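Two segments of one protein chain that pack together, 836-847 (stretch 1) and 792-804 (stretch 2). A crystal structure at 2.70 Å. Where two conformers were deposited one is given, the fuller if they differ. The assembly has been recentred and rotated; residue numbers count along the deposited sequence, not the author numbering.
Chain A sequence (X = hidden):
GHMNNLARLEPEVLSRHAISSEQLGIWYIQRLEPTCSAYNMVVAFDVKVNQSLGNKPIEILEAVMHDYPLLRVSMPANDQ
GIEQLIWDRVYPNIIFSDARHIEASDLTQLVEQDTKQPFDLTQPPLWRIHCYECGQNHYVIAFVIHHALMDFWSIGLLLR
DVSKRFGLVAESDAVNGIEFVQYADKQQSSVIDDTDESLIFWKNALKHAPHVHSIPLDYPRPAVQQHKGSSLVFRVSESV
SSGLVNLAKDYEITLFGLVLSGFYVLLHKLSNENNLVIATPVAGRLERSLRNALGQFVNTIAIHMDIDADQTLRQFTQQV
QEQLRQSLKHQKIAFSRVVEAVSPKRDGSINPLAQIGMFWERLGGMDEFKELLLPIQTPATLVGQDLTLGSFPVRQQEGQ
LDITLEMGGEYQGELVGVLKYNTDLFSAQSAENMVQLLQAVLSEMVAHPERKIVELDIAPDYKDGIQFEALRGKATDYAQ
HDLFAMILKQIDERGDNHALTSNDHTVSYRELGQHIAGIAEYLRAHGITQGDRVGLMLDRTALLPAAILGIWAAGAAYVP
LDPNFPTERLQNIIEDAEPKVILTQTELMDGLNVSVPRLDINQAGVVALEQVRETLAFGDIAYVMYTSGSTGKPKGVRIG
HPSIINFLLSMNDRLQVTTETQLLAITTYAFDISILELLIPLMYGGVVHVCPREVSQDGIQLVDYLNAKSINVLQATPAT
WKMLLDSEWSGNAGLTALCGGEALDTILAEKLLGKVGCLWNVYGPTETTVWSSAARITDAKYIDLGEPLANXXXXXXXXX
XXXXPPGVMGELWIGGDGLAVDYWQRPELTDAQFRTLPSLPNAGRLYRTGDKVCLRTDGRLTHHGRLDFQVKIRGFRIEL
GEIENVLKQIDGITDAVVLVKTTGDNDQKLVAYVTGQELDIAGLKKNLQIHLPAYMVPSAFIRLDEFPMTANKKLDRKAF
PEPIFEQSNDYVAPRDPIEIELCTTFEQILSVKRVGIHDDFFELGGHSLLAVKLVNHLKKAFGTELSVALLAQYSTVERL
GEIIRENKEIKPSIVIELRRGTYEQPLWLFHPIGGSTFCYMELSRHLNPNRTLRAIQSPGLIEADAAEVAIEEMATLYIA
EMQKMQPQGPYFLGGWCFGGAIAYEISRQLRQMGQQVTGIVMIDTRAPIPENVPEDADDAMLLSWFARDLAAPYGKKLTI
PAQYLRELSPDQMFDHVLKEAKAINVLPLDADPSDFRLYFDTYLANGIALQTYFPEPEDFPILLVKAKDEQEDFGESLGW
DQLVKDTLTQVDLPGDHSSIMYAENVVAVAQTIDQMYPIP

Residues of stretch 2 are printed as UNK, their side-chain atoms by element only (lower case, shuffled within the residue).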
# COMPACT_ATOMS: atom_id res chain seq x y z
N THR A 836 -29.76 20.41 -21.01
CA THR A 836 -30.68 19.42 -20.47
C THR A 836 -30.30 18.08 -21.07
O THR A 836 -29.71 18.03 -22.15
CB THR A 836 -32.12 19.72 -20.80
OG1 THR A 836 -32.36 19.39 -22.17
CG2 THR A 836 -32.41 21.19 -20.56
N LEU A 837 -30.63 17.00 -20.38
CA LEU A 837 -30.27 15.69 -20.88
C LEU A 837 -31.50 14.82 -21.09
O LEU A 837 -32.44 14.86 -20.29
CB LEU A 837 -29.29 15.02 -19.91
CG LEU A 837 -27.95 15.74 -19.76
CD1 LEU A 837 -27.11 15.12 -18.63
CD2 LEU A 837 -27.19 15.70 -21.07
N PRO A 838 -31.52 14.04 -22.19
CA PRO A 838 -32.66 13.16 -22.50
C PRO A 838 -32.88 12.11 -21.42
O PRO A 838 -34.01 11.72 -21.16
CB PRO A 838 -32.24 12.50 -23.82
CG PRO A 838 -31.29 13.48 -24.43
CD PRO A 838 -30.52 14.05 -23.27
N SER A 839 -31.79 11.69 -20.79
CA SER A 839 -31.84 10.68 -19.74
C SER A 839 -32.31 11.24 -18.40
O SER A 839 -32.42 10.51 -17.42
CB SER A 839 -30.46 10.05 -19.59
OG SER A 839 -29.47 11.05 -19.80
N LEU A 840 -32.56 12.55 -18.37
CA LEU A 840 -33.10 13.22 -17.18
C LEU A 840 -34.11 14.29 -17.60
O LEU A 840 -33.93 15.48 -17.30
CB LEU A 840 -31.97 13.85 -16.35
CG LEU A 840 -31.14 12.94 -15.44
CD1 LEU A 840 -30.06 13.75 -14.71
CD2 LEU A 840 -32.01 12.20 -14.44
N PRO A 841 -35.18 13.88 -18.28
CA PRO A 841 -36.03 14.83 -19.00
C PRO A 841 -36.78 15.79 -18.08
O PRO A 841 -37.35 16.76 -18.57
CB PRO A 841 -37.00 13.92 -19.75
CG PRO A 841 -37.15 12.74 -18.86
CD PRO A 841 -35.79 12.54 -18.19
N ASN A 842 -36.76 15.53 -16.78
CA ASN A 842 -37.49 16.35 -15.82
C ASN A 842 -36.58 17.16 -14.92
O ASN A 842 -37.05 17.86 -14.02
CB ASN A 842 -38.40 15.47 -14.96
CG ASN A 842 -39.64 15.01 -15.71
OD1 ASN A 842 -40.09 15.67 -16.65
ND2 ASN A 842 -40.19 13.88 -15.29
N ALA A 843 -35.28 17.09 -15.18
CA ALA A 843 -34.27 17.67 -14.30
C ALA A 843 -33.85 19.08 -14.72
O ALA A 843 -33.02 19.71 -14.06
CB ALA A 843 -33.06 16.77 -14.24
N GLY A 844 -34.43 19.57 -15.81
CA GLY A 844 -34.13 20.88 -16.33
C GLY A 844 -32.70 21.04 -16.79
O GLY A 844 -32.00 20.07 -17.07
N ARG A 845 -32.28 22.30 -16.89
CA ARG A 845 -30.93 22.64 -17.29
C ARG A 845 -29.93 22.16 -16.23
O ARG A 845 -30.17 22.30 -15.03
CB ARG A 845 -30.84 24.15 -17.50
CG ARG A 845 -29.62 24.64 -18.26
CD ARG A 845 -29.86 26.07 -18.70
NE ARG A 845 -28.72 26.70 -19.36
CZ ARG A 845 -27.97 27.65 -18.81
NH1 ARG A 845 -28.24 28.08 -17.58
NH2 ARG A 845 -26.97 28.17 -19.50
N LEU A 846 -28.82 21.59 -16.70
CA LEU A 846 -27.78 21.05 -15.82
C LEU A 846 -26.39 21.51 -16.21
O LEU A 846 -26.14 21.88 -17.36
CB LEU A 846 -27.78 19.52 -15.82
CG LEU A 846 -29.05 18.72 -15.59
CD1 LEU A 846 -28.72 17.23 -15.73
CD2 LEU A 846 -29.60 19.03 -14.22
N TYR A 847 -25.48 21.48 -15.25
CA TYR A 847 -24.10 21.88 -15.50
C TYR A 847 -23.15 20.71 -15.30
O TYR A 847 -23.23 19.98 -14.31
CB TYR A 847 -23.69 23.04 -14.59
CG TYR A 847 -22.19 23.28 -14.63
CD1 TYR A 847 -21.58 23.83 -15.77
CD2 TYR A 847 -21.38 22.93 -13.56
CE1 TYR A 847 -20.20 24.03 -15.82
CE2 TYR A 847 -20.00 23.13 -13.61
CZ TYR A 847 -19.42 23.68 -14.74
OH TYR A 847 -18.07 23.87 -14.76
N UNK A 792 -31.03 22.84 -5.47
CA UNK A 792 -29.86 22.30 -6.12
C UNK A 792 -30.06 20.78 -6.22
O UNK A 792 -30.58 20.15 -5.29
o UNK A 792 -28.47 24.05 -5.11
c UNK A 792 -28.57 22.63 -5.33
c UNK A 792 -27.35 22.14 -6.09
N UNK A 793 -29.69 20.20 -7.35
CA UNK A 793 -29.74 18.75 -7.45
C UNK A 793 -28.40 18.21 -7.89
O UNK A 793 -27.74 18.79 -8.77
o UNK A 793 -32.27 20.32 -9.97
n UNK A 793 -32.87 21.21 -7.98
c UNK A 793 -30.85 18.29 -8.40
c UNK A 793 -32.22 18.87 -8.06
c UNK A 793 -32.47 20.20 -8.76
N UNK A 794 -27.98 17.12 -7.27
CA UNK A 794 -26.72 16.49 -7.62
C UNK A 794 -27.00 15.16 -8.31
O UNK A 794 -27.84 14.39 -7.87
c UNK A 794 -25.26 18.69 -6.35
c UNK A 794 -25.71 17.53 -5.51
c UNK A 794 -24.73 17.28 -4.38
c UNK A 794 -25.87 16.28 -6.37
N UNK A 795 -26.30 14.92 -9.42
CA UNK A 795 -26.45 13.70 -10.20
C UNK A 795 -25.07 13.13 -10.51
O UNK A 795 -24.13 13.88 -10.79
c UNK A 795 -31.04 15.95 -11.18
c UNK A 795 -29.71 13.95 -11.06
c UNK A 795 -30.95 14.59 -10.95
c UNK A 795 -28.68 16.02 -11.61
c UNK A 795 -29.90 16.67 -11.51
c UNK A 795 -27.21 13.97 -11.51
o UNK A 795 -32.25 16.62 -11.07
c UNK A 795 -28.55 14.66 -11.38
N UNK A 796 -24.93 11.80 -10.45
CA UNK A 796 -23.66 11.17 -10.82
C UNK A 796 -23.84 10.34 -12.09
O UNK A 796 -24.53 9.33 -12.07
c UNK A 796 -21.72 9.76 -10.05
c UNK A 796 -23.10 10.29 -9.69
c UNK A 796 -23.02 11.08 -8.39
N UNK A 797 -23.20 10.76 -13.18
CA UNK A 797 -23.42 10.16 -14.49
C UNK A 797 -22.19 9.46 -15.08
O UNK A 797 -21.05 9.77 -14.73
c UNK A 797 -26.24 11.10 -14.54
c UNK A 797 -23.90 11.23 -15.46
c UNK A 797 -25.11 12.02 -14.98
c UNK A 797 -25.59 12.94 -16.08
N UNK A 798 -22.44 8.51 -15.98
CA UNK A 798 -21.34 7.88 -16.68
C UNK A 798 -21.04 8.67 -17.95
O UNK A 798 -21.53 9.78 -18.12
c UNK A 798 -22.90 6.18 -17.83
o UNK A 798 -23.43 5.04 -17.82
o UNK A 798 -23.38 7.11 -18.50
c UNK A 798 -21.63 6.40 -16.99
N UNK A 799 -20.24 8.10 -18.83
CA UNK A 799 -19.89 8.76 -20.09
C UNK A 799 -21.03 8.77 -21.12
O UNK A 799 -20.95 9.48 -22.12
c UNK A 799 -17.46 8.06 -19.70
c UNK A 799 -18.64 8.09 -20.68
c UNK A 799 -16.29 7.20 -20.18
o UNK A 799 -16.41 6.56 -21.25
o UNK A 799 -15.26 7.16 -19.48
N UNK A 800 -22.09 7.99 -20.88
CA UNK A 800 -23.28 8.05 -21.72
C UNK A 800 -24.37 8.89 -21.07
O UNK A 800 -25.48 8.99 -21.59
c UNK A 800 -21.60 5.86 -22.94
c UNK A 800 -23.10 5.96 -23.16
o UNK A 800 -21.13 5.04 -22.14
n UNK A 800 -20.84 6.71 -23.63
c UNK A 800 -23.81 6.65 -22.02
N UNK A 801 -24.04 9.50 -19.94
CA UNK A 801 -24.95 10.34 -19.16
C UNK A 801 -26.16 9.57 -18.61
O UNK A 801 -27.28 10.08 -18.62
c UNK A 801 -23.28 12.31 -21.11
c UNK A 801 -24.38 12.66 -20.13
n UNK A 801 -22.03 12.41 -20.65
o UNK A 801 -23.53 11.93 -22.25
c UNK A 801 -25.42 11.54 -19.99
N UNK A 802 -25.92 8.35 -18.13
CA UNK A 802 -26.92 7.60 -17.38
C UNK A 802 -26.59 7.64 -15.89
O UNK A 802 -25.43 7.78 -15.51
n UNK A 802 -26.25 2.03 -20.60
c UNK A 802 -27.33 4.49 -19.68
n UNK A 802 -25.94 4.06 -19.54
c UNK A 802 -27.48 5.95 -19.26
c UNK A 802 -26.97 6.15 -17.85
n UNK A 802 -24.18 2.62 -19.81
c UNK A 802 -25.46 2.90 -19.98
N UNK A 803 -27.61 7.51 -15.04
CA UNK A 803 -27.42 7.49 -13.59
C UNK A 803 -26.69 6.23 -13.12
O UNK A 803 -27.19 5.11 -13.29
c UNK A 803 -28.77 7.60 -12.89
c UNK A 803 -29.54 8.89 -13.10
c UNK A 803 -28.94 10.00 -12.26
c UNK A 803 -30.99 8.68 -12.74
N UNK A 804 -25.51 6.41 -12.52
CA UNK A 804 -24.68 5.26 -12.15
C UNK A 804 -25.29 4.43 -11.01
O UNK A 804 -26.11 4.94 -10.24
c UNK A 804 -23.31 6.58 -10.49
c UNK A 804 -22.59 6.44 -12.88
c UNK A 804 -23.26 5.71 -11.73

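Position 792 has three side-chain atoms, one carbon carrying an oxygen and a carbon; this beta-branched hydroxyl is Thr 792, out of reach of stretch 1. Position 793 has three carbons in line, the third bearing one oxygen and one nitrogen, an amide at glutamine length: Gln 793. Its OE1 lies 4.2 Å from Ala 843 O, a loose contact. Position 794 carries four carbons forked at the second, hence Leu 794, and is also out of reach.

At position 795 one carbon leads to a six-carbon ring bearing one oxygen, which defines Tyr 795. The ring meets three residues of stretch 1. Leu 840 CD1 sits 3.8 Å from the Tyr 795 ring centroid and 15° off the normal, a CH-pi contact over one face. Leu 846 CD2 comes within 3.6 Å of Tyr 795 CE2, and Ala 843 CB within 3.3 Å of Tyr 795 OH.

Position 796 has one carbon carrying two others, so it is Val 796, without contact. Position 797 repeats the four-carbon fork of leucine; CD1 of Leu 797 is 3.7 Å from Leu 837 CD1. Contacts at 793, 795 and 797 but not at the residues between follow the alternation of the strand.

Position 798 has two carbons, the second with two oxygens: Asp 798. Position 799 is one carbon longer, with the same carboxylate, giving Glu 799. Positions 800 and 801 each show three carbons ending in one oxygen and one nitrogen, Gln 800 and Gln 801. Of these four, Gln 801 alone makes listed contacts: its CG is 4.0 Å from Leu 837 CD1, and its backbone O accepts a 2.7 Å hydrogen bond from Ser 839 OG.

Position 802 has three carbons, a nitrogen, then a carbon carrying two nitrogens, the guanidinium of Arg 802. Its CB points away from stretch 1, and its NE forms a 3.2 Å salt bridge with Asp 798 OD2. Position 803, four carbons forked at the second, is Leu 803, whose CD1 lies 4.0 Å from Leu 840 CD2. Position 804, one carbon carrying two, is Val 804, out of reach.

The contact is mainly apolar and buries 404 Å² over both sides. Leu 840 bridges Tyr 795 and Leu 803, while Leu 837 packs on Leu 797 and Gln 801. The single cross-stretch hydrogen bond joins two turn regions: Ser 839 lies in the 837–840 turn, and Gln 801 closes the type I turn from Asp 798, where Arg 802 N also donates to Asp 798 OD1 at 2.9 Å.

Stretch 2 (792-804) TQLYVLDEQQRLV
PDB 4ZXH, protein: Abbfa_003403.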